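Local coordinates for uncharacterized protein, DUF633, LMOf2365_1472 (Listeria monocytogenes str. 4b F2365, PDB 3GNL), which is uncharacterized but probably methylates N1 of an adenine in tRNA with S-adenosylmethionine as methyl donor, at residues I104-E109 with L132-Q138; K120-N126 with Y156-L161; I143-I148 with G178-L182. All coordinates share one frame; numbering follows the deposited sequence.

Interaction 1 (I104-E109 with L132-Q138); sequences IRTILE and LREWSEQ
R105 reaches across from helix 101-110 and lays its side chain among L132, E134, W135 and Q138, a knob into a hole, with CB on L132 and the guanidinium by the other three. Its chain runs fully extended, with CG anti to the backbone N (chi1 -172°), which carries the charged end across to the neighbouring helix. The polar contacts centre on this group. NH1 donates to OE1 of E134 over 3.1 Å, nearly straight at 169°; the acceptor lies in the guanidinium plane and is met on its anti side, and NH1 also bonds to Q131 OE1. NE turns back to E109 OE2, one helical turn on in its own helix, at 3.1 Å, meeting that oxygen from above the carboxylate plane. Two carboxylates thus hold the guanidinium in a salt-bridge network, while the backbone N of W135 lies over its face. The approach of NH2 to Q138 OE1 is bent and too short, so that weak bond is doubtful.

Both helices lie on one side of the central sheet of the Rossmann-like fold, packed on strand 120-125; their short segments run 26° from parallel with axes 10.2 Å apart, as expected of successive helices in an alpha/beta layer.

Apolar contacts lie on the sheet side. L108 CD1 sits 3.9 Å from the centroid of the six-membered ring of W135, almost on the ring normal, a CH-pi contact over the face. I104 CG2 meets L132 CD2 at 3.6 Å, the two side chains crossing at about a right angle.

Water completes the interface: one molecule donates to L108 O and accepts from W135 NE1, 3.1 Å away in the ring plane, and another donates to E109 OE2.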
loop_
_atom_site.group_PDB
_atom_site.type_symbol
_atom_site.label_atom_id
_atom_site.label_comp_id
_atom_site.label_asym_id
_atom_site.label_seq_id
_atom_site.Cartn_x
_atom_site.Cartn_y
_atom_site.Cartn_z
ATOM N N ILE A 104 -1.325 -6.680 4.766
ATOM C CA ILE A 104 -2.080 -6.459 3.535
ATOM C C ILE A 104 -2.002 -7.664 2.630
ATOM O O ILE A 104 -3.005 -8.089 2.072
ATOM C CB ILE A 104 -1.626 -5.174 2.742
ATOM C CG1 ILE A 104 -1.885 -3.912 3.570
ATOM C CG2 ILE A 104 -2.376 -5.082 1.399
ATOM C CD1 ILE A 104 -1.434 -2.592 2.942
ATOM N N ARG A 105 -0.807 -8.228 2.502
ATOM C CA ARG A 105 -0.620 -9.407 1.683
ATOM C C ARG A 105 -1.520 -10.522 2.214
ATOM O O ARG A 105 -2.200 -11.198 1.415
ATOM C CB ARG A 105 0.856 -9.868 1.684
ATOM C CG ARG A 105 1.082 -11.011 0.660
ATOM C CD ARG A 105 2.582 -11.250 0.417
ATOM N NE ARG A 105 2.773 -12.265 -0.615
ATOM C CZ ARG A 105 3.941 -12.567 -1.193
ATOM N NH1 ARG A 105 5.071 -11.967 -0.821
ATOM N NH2 ARG A 105 3.974 -13.504 -2.142
ATOM N N THR A 106 -1.495 -10.724 3.536
ATOM C CA THR A 106 -2.300 -11.780 4.218
ATOM C C THR A 106 -3.788 -11.562 3.924
ATOM O O THR A 106 -4.496 -12.512 3.560
ATOM C CB THR A 106 -2.001 -11.823 5.723
ATOM O OG1 THR A 106 -0.615 -12.161 5.883
ATOM C CG2 THR A 106 -2.857 -12.877 6.463
ATOM N N ILE A 107 -4.220 -10.303 4.000
ATOM C CA ILE A 107 -5.608 -9.941 3.712
ATOM C C ILE A 107 -5.973 -10.336 2.283
ATOM O O ILE A 107 -7.065 -10.889 2.044
ATOM C CB ILE A 107 -5.858 -8.436 3.977
ATOM C CG1 ILE A 107 -5.919 -8.210 5.487
ATOM C CG2 ILE A 107 -7.170 -7.961 3.278
ATOM C CD1 ILE A 107 -5.926 -6.767 5.865
ATOM N N LEU A 108 -5.101 -10.031 1.331
ATOM C CA LEU A 108 -5.310 -10.382 -0.080
ATOM C C LEU A 108 -5.319 -11.887 -0.358
ATOM O O LEU A 108 -6.129 -12.360 -1.177
ATOM C CB LEU A 108 -4.272 -9.704 -0.990
ATOM C CG LEU A 108 -4.382 -8.176 -1.048
ATOM C CD1 LEU A 108 -3.169 -7.596 -1.765
ATOM C CD2 LEU A 108 -5.690 -7.705 -1.766
ATOM N N GLU A 109 -4.431 -12.621 0.309
ATOM C CA GLU A 109 -4.356 -14.078 0.151
ATOM C C GLU A 109 -5.524 -14.794 0.830
ATOM O O GLU A 109 -6.220 -15.576 0.175
ATOM C CB GLU A 109 -2.994 -14.606 0.614
ATOM C CG GLU A 109 -1.850 -14.067 -0.246
ATOM C CD GLU A 109 -0.455 -14.419 0.271
ATOM O OE1 GLU A 109 -0.319 -14.721 1.481
ATOM O OE2 GLU A 109 0.498 -14.337 -0.546
ATOM N N LEU A 132 4.074 -6.684 -1.318
ATOM C CA LEU A 132 2.918 -6.552 -2.198
ATOM C C LEU A 132 3.319 -6.576 -3.672
ATOM O O LEU A 132 2.549 -7.007 -4.549
ATOM C CB LEU A 132 2.160 -5.274 -1.836
ATOM C CG LEU A 132 1.545 -5.322 -0.443
ATOM C CD1 LEU A 132 0.946 -3.988 -0.129
ATOM C CD2 LEU A 132 0.497 -6.452 -0.303
ATOM N N ARG A 133 4.537 -6.143 -3.998
ATOM C CA ARG A 133 5.010 -6.249 -5.370
ATOM C C ARG A 133 5.299 -7.696 -5.706
ATOM O O ARG A 133 5.034 -8.106 -6.841
ATOM C CB ARG A 133 6.199 -5.279 -5.645
ATOM C CG ARG A 133 5.825 -3.861 -5.241
ATOM C CD ARG A 133 6.725 -2.865 -5.907
ATOM N NE ARG A 133 6.539 -1.525 -5.385
ATOM C CZ ARG A 133 7.183 -1.014 -4.339
ATOM N NH1 ARG A 133 8.138 -1.715 -3.703
ATOM N NH2 ARG A 133 6.900 0.225 -3.934
ATOM N N GLU A 134 5.756 -8.487 -4.720
ATOM C CA GLU A 134 5.917 -9.928 -4.914
ATOM C C GLU A 134 4.571 -10.563 -5.116
ATOM O O GLU A 134 4.437 -11.383 -6.034
ATOM C CB GLU A 134 6.655 -10.598 -3.751
ATOM C CG GLU A 134 7.056 -12.002 -4.110
ATOM C CD GLU A 134 8.102 -12.535 -3.193
ATOM O OE1 GLU A 134 7.926 -12.440 -1.952
ATOM O OE2 GLU A 134 9.115 -13.031 -3.741
ATOM N N TRP A 135 3.592 -10.190 -4.288
ATOM C CA TRP A 135 2.240 -10.704 -4.447
ATOM C C TRP A 135 1.748 -10.398 -5.853
ATOM O O TRP A 135 1.104 -11.246 -6.485
ATOM C CB TRP A 135 1.341 -10.065 -3.387
ATOM C CG TRP A 135 -0.117 -10.543 -3.501
ATOM C CD1 TRP A 135 -0.673 -11.610 -2.888
ATOM C CD2 TRP A 135 -1.131 -9.930 -4.289
ATOM N NE1 TRP A 135 -2.000 -11.720 -3.261
ATOM C CE2 TRP A 135 -2.296 -10.723 -4.149
ATOM C CE3 TRP A 135 -1.154 -8.825 -5.146
ATOM C CZ2 TRP A 135 -3.513 -10.402 -4.811
ATOM C CZ3 TRP A 135 -2.355 -8.503 -5.798
ATOM C CH2 TRP A 135 -3.516 -9.302 -5.612
ATOM N N SER A 136 2.000 -9.198 -6.350
ATOM C CA SER A 136 1.542 -8.807 -7.683
ATOM C C SER A 136 2.101 -9.749 -8.750
ATOM O O SER A 136 1.372 -10.191 -9.644
ATOM C CB SER A 136 1.920 -7.333 -7.909
ATOM O OG SER A 136 2.516 -7.071 -9.158
ATOM N N GLU A 137 3.375 -10.095 -8.641
ATOM C CA GLU A 137 3.982 -11.037 -9.552
ATOM C C GLU A 137 3.379 -12.438 -9.391
ATOM O O GLU A 137 3.047 -13.044 -10.427
ATOM C CB GLU A 137 5.483 -11.096 -9.235
ATOM C CG GLU A 137 6.246 -12.118 -10.041
ATOM C CD GLU A 137 7.731 -11.922 -9.881
ATOM O OE1 GLU A 137 8.289 -12.558 -8.936
ATOM O OE2 GLU A 137 8.357 -11.210 -10.700
ATOM N N GLN A 138 3.245 -12.956 -8.168
ATOM C CA GLN A 138 2.697 -14.320 -7.927
ATOM C C GLN A 138 1.264 -14.461 -8.386
ATOM O O GLN A 138 0.848 -15.547 -8.786
ATOM C CB GLN A 138 2.771 -14.756 -6.473
ATOM C CG GLN A 138 4.159 -15.073 -5.979
ATOM C CD GLN A 138 4.176 -15.277 -4.486
ATOM O OE1 GLN A 138 3.122 -15.172 -3.819
ATOM N NE2 GLN A 138 5.356 -15.557 -3.926
HETATM O O HOH W 1 -4.515 -13.449 -3.157
HETATM O O HOH W 2 0.794 -14.797 -3.276
#

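Interaction 2 (K120-N126 with Y156-L161); sequences KLILQPN and YEIMVL
The reversed strand of the mixed Rossmann-like sheet is held here, where strand 120-125 pairs with strand 154-163. That one antiparallel strand, inserted between 120-125 and 141-151, gives the order 3-2-1-4-5-7-6 characteristic of class I methyltransferases. The short segments run at 168° with axes 4.7 Å apart. L121 with L161 and L123 with M159 are hydrogen-bonded pairs, each closed by two backbone bonds, and I122 with V160 is the non-hydrogen-bonded pair between them. The straightest bond, L123 N to M159 O, is 2.9 Å long with an angle of 173° at the hydrogen. Short CA-H...O contacts fill the gaps, such as V160 CA to L121 O at 3.2 Å.

Side chains alternate between the faces. On the face of L121, L123, M159 and L161, L123 CD1 meets L161 CD1 at 3.9 Å with the chains at about a right angle, and selenomethionine M159 packs its CG against L123 CB. This face is covered by helix 129-139. On the face of I122 and V160, I122 CG2 and I158 CG2 lie side by side at 4.0 Å.

Toward the end of strand 120-125, Q124 bends at chi2 (-87°), bringing NE2 to 3.4 Å from Y156 CD1 with amide and ring planes almost perpendicular. In the modelled conformer of N126, one of two and so less certain, the same NE2 donates to N126 OD1, nearly in its own amide plane, while Q124 OE1 accepts from R11. Beside P125 O, to which its link is short and doubtful, a water accepts from E157 N at 3.0 Å.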
loop_
_atom_site.group_PDB
_atom_site.type_symbol
_atom_site.label_atom_id
_atom_site.label_comp_id
_atom_site.label_asym_id
_atom_site.label_seq_id
_atom_site.Cartn_x
_atom_site.Cartn_y
_atom_site.Cartn_z
ATOM N N LYS A 120 -9.442 -3.091 -9.681
ATOM C CA LYS A 120 -8.445 -2.122 -9.227
ATOM C C LYS A 120 -8.177 -2.329 -7.756
ATOM O O LYS A 120 -9.109 -2.493 -6.958
ATOM C CB LYS A 120 -8.873 -0.697 -9.533
ATOM C CG LYS A 120 -7.851 0.408 -9.152
ATOM C CD LYS A 120 -8.018 1.745 -9.880
ATOM C CE LYS A 120 -9.432 2.309 -9.704
ATOM N NZ LYS A 120 -9.440 3.558 -10.473
ATOM N N LEU A 121 -6.890 -2.370 -7.376
ATOM C CA LEU A 121 -6.507 -2.339 -5.954
ATOM C C LEU A 121 -5.674 -1.093 -5.781
ATOM O O LEU A 121 -4.810 -0.780 -6.604
ATOM C CB LEU A 121 -5.652 -3.553 -5.518
ATOM C CG LEU A 121 -6.192 -4.950 -5.771
ATOM C CD1 LEU A 121 -5.141 -6.071 -5.510
ATOM C CD2 LEU A 121 -7.422 -5.161 -4.904
ATOM N N ILE A 122 -5.942 -0.372 -4.696
ATOM C CA ILE A 122 -5.110 0.779 -4.324
ATOM C C ILE A 122 -4.544 0.480 -2.927
ATOM O O ILE A 122 -5.313 0.372 -1.923
ATOM C CB ILE A 122 -5.906 2.069 -4.252
ATOM C CG1 ILE A 122 -6.563 2.359 -5.616
ATOM C CG2 ILE A 122 -4.970 3.205 -3.876
ATOM C CD1 ILE A 122 -7.744 3.375 -5.533
ATOM N N LEU A 123 -3.229 0.231 -2.855
ATOM C CA LEU A 123 -2.674 -0.298 -1.587
ATOM C C LEU A 123 -1.647 0.705 -1.079
ATOM O O LEU A 123 -0.869 1.278 -1.858
ATOM C CB LEU A 123 -1.993 -1.659 -1.830
ATOM C CG LEU A 123 -2.830 -2.684 -2.559
ATOM C CD1 LEU A 123 -1.965 -3.960 -2.696
ATOM C CD2 LEU A 123 -4.157 -2.945 -1.822
ATOM N N GLN A 124 -1.661 0.929 0.238
ATOM C CA GLN A 124 -0.719 1.875 0.822
ATOM C C GLN A 124 -0.117 1.193 2.047
ATOM O O GLN A 124 -0.629 1.337 3.134
ATOM C CB GLN A 124 -1.404 3.199 1.136
ATOM C CG GLN A 124 -0.417 4.289 1.648
ATOM C CD GLN A 124 -0.222 4.197 3.140
ATOM O OE1 GLN A 124 -1.187 4.280 3.877
ATOM N NE2 GLN A 124 1.026 3.978 3.585
ATOM N N PRO A 125 0.990 0.463 1.847
ATOM C CA PRO A 125 1.641 -0.227 2.981
ATOM C C PRO A 125 2.599 0.692 3.740
ATOM O O PRO A 125 3.297 1.504 3.131
ATOM C CB PRO A 125 2.433 -1.330 2.308
ATOM C CG PRO A 125 2.851 -0.711 0.957
ATOM C CD PRO A 125 1.631 0.151 0.568
ATOM N N ASN A 126 2.597 0.549 5.052
ATOM C CA ASN A 126 3.421 1.374 5.946
ATOM C C ASN A 126 4.819 0.772 6.135
ATOM O O ASN A 126 5.676 1.407 6.725
ATOM C CB ASN A 126 2.747 1.498 7.301
ATOM C CG ASN A 126 1.574 2.468 7.285
ATOM O OD1 ASN A 126 1.376 3.234 6.334
ATOM N ND2 ASN A 126 0.800 2.433 8.326
ATOM N N TYR A 156 5.666 7.620 2.538
ATOM C CA TYR A 156 4.638 6.635 2.264
ATOM C C TYR A 156 4.643 6.310 0.784
ATOM O O TYR A 156 4.695 7.201 -0.068
ATOM C CB TYR A 156 3.249 7.199 2.575
ATOM C CG TYR A 156 3.050 7.563 4.008
ATOM C CD1 TYR A 156 2.807 6.569 4.948
ATOM C CD2 TYR A 156 3.141 8.891 4.422
ATOM C CE1 TYR A 156 2.658 6.881 6.318
ATOM C CE2 TYR A 156 2.988 9.237 5.802
ATOM C CZ TYR A 156 2.739 8.213 6.717
ATOM O OH TYR A 156 2.581 8.501 8.082
ATOM N N GLU A 157 4.485 5.039 0.485
ATOM C CA GLU A 157 4.340 4.555 -0.894
ATOM C C GLU A 157 2.913 4.082 -1.125
ATOM O O GLU A 157 2.281 3.497 -0.221
ATOM C CB GLU A 157 5.301 3.391 -1.158
ATOM C CG GLU A 157 6.805 3.761 -1.161
ATOM C CD GLU A 157 7.657 2.558 -0.810
ATOM O OE1 GLU A 157 7.544 2.011 0.334
ATOM O OE2 GLU A 157 8.441 2.164 -1.663
ATOM N N ILE A 158 2.432 4.341 -2.345
ATOM C CA ILE A 158 1.067 3.917 -2.782
ATOM C C ILE A 158 1.259 3.174 -4.096
ATOM O O ILE A 158 2.104 3.537 -4.916
ATOM C CB ILE A 158 0.158 5.145 -2.998
ATOM C CG1 ILE A 158 0.010 5.883 -1.648
ATOM C CG2 ILE A 158 -1.236 4.719 -3.572
ATOM C CD1 ILE A 158 -0.517 7.254 -1.798
HETATM N N MSE A 159 0.522 2.092 -4.278
HETATM C CA MSE A 159 0.593 1.372 -5.547
HETATM C C MSE A 159 -0.826 1.055 -6.014
HETATM O O MSE A 159 -1.707 0.755 -5.212
HETATM C CB MSE A 159 1.416 0.084 -5.421
HETATM C CG MSE A 159 0.847 -0.998 -4.575
HETATM SE SE MSE A 159 2.114 -2.542 -4.591
HETATM C CE MSE A 159 3.381 -1.784 -3.326
ATOM N N VAL A 160 -1.015 1.092 -7.327
ATOM C CA VAL A 160 -2.335 0.800 -7.889
ATOM C C VAL A 160 -2.156 -0.367 -8.805
ATOM O O VAL A 160 -1.185 -0.378 -9.586
ATOM C CB VAL A 160 -2.848 1.996 -8.658
ATOM C CG1 VAL A 160 -4.260 1.681 -9.230
ATOM C CG2 VAL A 160 -2.855 3.259 -7.757
ATOM N N LEU A 161 -3.017 -1.369 -8.671
ATOM C CA LEU A 161 -2.866 -2.612 -9.440
ATOM C C LEU A 161 -4.114 -2.933 -10.221
ATOM O O LEU A 161 -5.209 -2.521 -9.838
ATOM C CB LEU A 161 -2.578 -3.785 -8.513
ATOM C CG LEU A 161 -1.267 -3.618 -7.711
ATOM C CD1 LEU A 161 -1.629 -2.987 -6.412
ATOM C CD2 LEU A 161 -0.570 -4.899 -7.450
HETATM O O HOH W 3 5.277 2.946 2.498
#

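Interaction 3 (I143-I148 with G178-L182); sequences ITSEAI and GPCLL
I143, which opens 143-148, packs on P179: CD1 lies 3.8 Å from P179 CD, the two side chains crossing at about a right angle, while CG2 approaches C180 SG. T144 and S145 form a classic beta bulge, both facing V160 of the adjacent strand. Their CB atoms point away from 178-182, yet the backbone is close enough for S145 CA to lie 3.9 Å from C180 SG.

E146 carries the contact. CG is anti to the carbonyl carbon (chi1 -57°) and the chain is extended beyond it, which puts the carboxylate over the beginning of helix 179-184. There OE1 accepts two backbone N-H groups from opposite faces of its plane: C180 N at 2.7 Å, bent to 135°, and L181 N at 3.1 Å, straighter at 159°. Both approach on the anti side. The arrangement lets the edge strand of the Rossmann-like sheet, 141-151, accept the N-H groups of C180 and L181 in the first turn of a helix lying against it; the positive helix end would be expected to favour the ionised carboxylate. The other oxygen, OE2, forms a salt bridge with R133 of helix 129-139 and stands 3.4 Å from G178 CA. G178 takes a positive phi as the chain leaves helix 172-177, with its CA close to the carboxylate.

Nearer the strand, E146 CB rests 3.7 Å from L181 CG. The CD2 branch of L181 reaches along the strand to A147 C at 3.6 Å, and finally to I148, whose CG2 it meets at 4.0 Å.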
loop_
_atom_site.group_PDB
_atom_site.type_symbol
_atom_site.label_atom_id
_atom_site.label_comp_id
_atom_site.label_asym_id
_atom_site.label_seq_id
_atom_site.Cartn_x
_atom_site.Cartn_y
_atom_site.Cartn_z
ATOM N N ILE A 143 1.138 -3.644 -11.758
ATOM C CA ILE A 143 1.192 -2.324 -11.160
ATOM C C ILE A 143 1.077 -1.254 -12.258
ATOM O O ILE A 143 1.882 -1.196 -13.213
ATOM C CB ILE A 143 2.512 -2.167 -10.344
ATOM C CG1 ILE A 143 2.515 -3.209 -9.231
ATOM C CG2 ILE A 143 2.663 -0.729 -9.757
ATOM C CD1 ILE A 143 3.973 -3.457 -8.601
ATOM N N THR A 144 0.023 -0.428 -12.171
ATOM C CA THR A 144 -0.236 0.575 -13.182
ATOM C C THR A 144 0.102 1.988 -12.807
ATOM O O THR A 144 0.348 2.804 -13.669
ATOM C CB THR A 144 -1.703 0.535 -13.595
ATOM O OG1 THR A 144 -2.498 0.697 -12.426
ATOM C CG2 THR A 144 -2.015 -0.847 -14.181
ATOM N N SER A 145 0.171 2.274 -11.502
ATOM C CA SER A 145 0.565 3.585 -11.023
ATOM C C SER A 145 1.200 3.362 -9.659
ATOM O O SER A 145 0.877 2.401 -8.981
ATOM C CB SER A 145 -0.640 4.512 -10.805
ATOM O OG SER A 145 -1.234 4.948 -12.033
ATOM N N GLU A 146 2.120 4.289 -9.329
ATOM C CA GLU A 146 2.636 4.390 -7.939
ATOM C C GLU A 146 2.938 5.815 -7.616
ATOM O O GLU A 146 3.170 6.672 -8.494
ATOM C CB GLU A 146 3.940 3.573 -7.773
ATOM C CG GLU A 146 3.819 2.090 -8.132
ATOM C CD GLU A 146 5.150 1.319 -7.949
ATOM O OE1 GLU A 146 6.101 1.645 -8.720
ATOM O OE2 GLU A 146 5.183 0.452 -7.059
ATOM N N ALA A 147 2.956 6.072 -6.314
ATOM C CA ALA A 147 3.325 7.372 -5.808
ATOM C C ALA A 147 4.156 7.191 -4.553
ATOM O O ALA A 147 4.013 6.202 -3.839
ATOM C CB ALA A 147 2.111 8.244 -5.514
ATOM N N ILE A 148 4.976 8.192 -4.292
ATOM C CA ILE A 148 5.761 8.255 -3.048
ATOM C C ILE A 148 5.622 9.664 -2.541
ATOM O O ILE A 148 5.727 10.619 -3.320
ATOM C CB ILE A 148 7.253 7.742 -3.213
ATOM C CG1 ILE A 148 7.903 7.503 -1.857
ATOM C CG2 ILE A 148 8.062 8.571 -4.187
ATOM C CD1 ILE A 148 9.222 6.724 -1.913
ATOM N N GLY A 178 9.749 -0.351 -6.800
ATOM C CA GLY A 178 8.513 0.013 -7.503
ATOM C C GLY A 178 8.822 0.279 -8.957
ATOM O O GLY A 178 9.615 1.163 -9.298
ATOM N N PRO A 179 8.117 -0.414 -9.872
ATOM C CA PRO A 179 8.408 -0.175 -11.285
ATOM C C PRO A 179 8.107 1.237 -11.789
ATOM O O PRO A 179 8.820 1.732 -12.641
ATOM C CB PRO A 179 7.539 -1.228 -12.011
ATOM C CG PRO A 179 6.372 -1.415 -11.051
ATOM C CD PRO A 179 7.032 -1.376 -9.648
ATOM N N CYS A 180 7.063 1.875 -11.266
ATOM C CA CYS A 180 6.746 3.238 -11.650
ATOM C C CYS A 180 7.640 4.212 -10.922
ATOM O O CYS A 180 8.112 5.185 -11.510
ATOM C CB CYS A 180 5.262 3.549 -11.358
ATOM S SG CYS A 180 4.049 2.335 -12.089
ATOM N N LEU A 181 7.886 3.947 -9.636
ATOM C CA LEU A 181 8.693 4.850 -8.844
ATOM C C LEU A 181 10.124 4.915 -9.357
ATOM O O LEU A 181 10.765 5.979 -9.352
ATOM C CB LEU A 181 8.713 4.424 -7.365
ATOM C CG LEU A 181 7.337 4.452 -6.655
ATOM C CD1 LEU A 181 7.522 3.986 -5.209
ATOM C CD2 LEU A 181 6.669 5.806 -6.682
ATOM N N LEU A 182 10.621 3.781 -9.818
ATOM C CA LEU A 182 12.019 3.857 -10.267
ATOM C C LEU A 182 12.199 4.515 -11.646
ATOM O O LEU A 182 13.282 4.983 -11.941
ATOM C CB LEU A 182 12.731 2.512 -10.134
ATOM C CG LEU A 182 12.367 1.402 -11.089
ATOM C CD1 LEU A 182 13.171 1.541 -12.409
ATOM C CD2 LEU A 182 12.699 0.088 -10.403
#

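How the interactions relate
Following the chain from the N terminus, helix 101-110 leads to strand 120-125 and then helix 129-139, where interaction 1 closes the first loop by joining the two helices on one side of that strand. The chain then makes strand 141-151 and turns back as strand 154-163, which closes interaction 2; this loop crosses that of interaction 1. Interaction 3 opens at 143-148, inside the span of interaction 2, and closes only at 178-182, so these two cross as well, whereas interactions 1 and 3 follow in series. R133 of 132-138 reaches both other contacts, with a long, weak ion pair to E157, while backbone bonds between V160 and T144 and S145 join the strands of interactions 2 and 3.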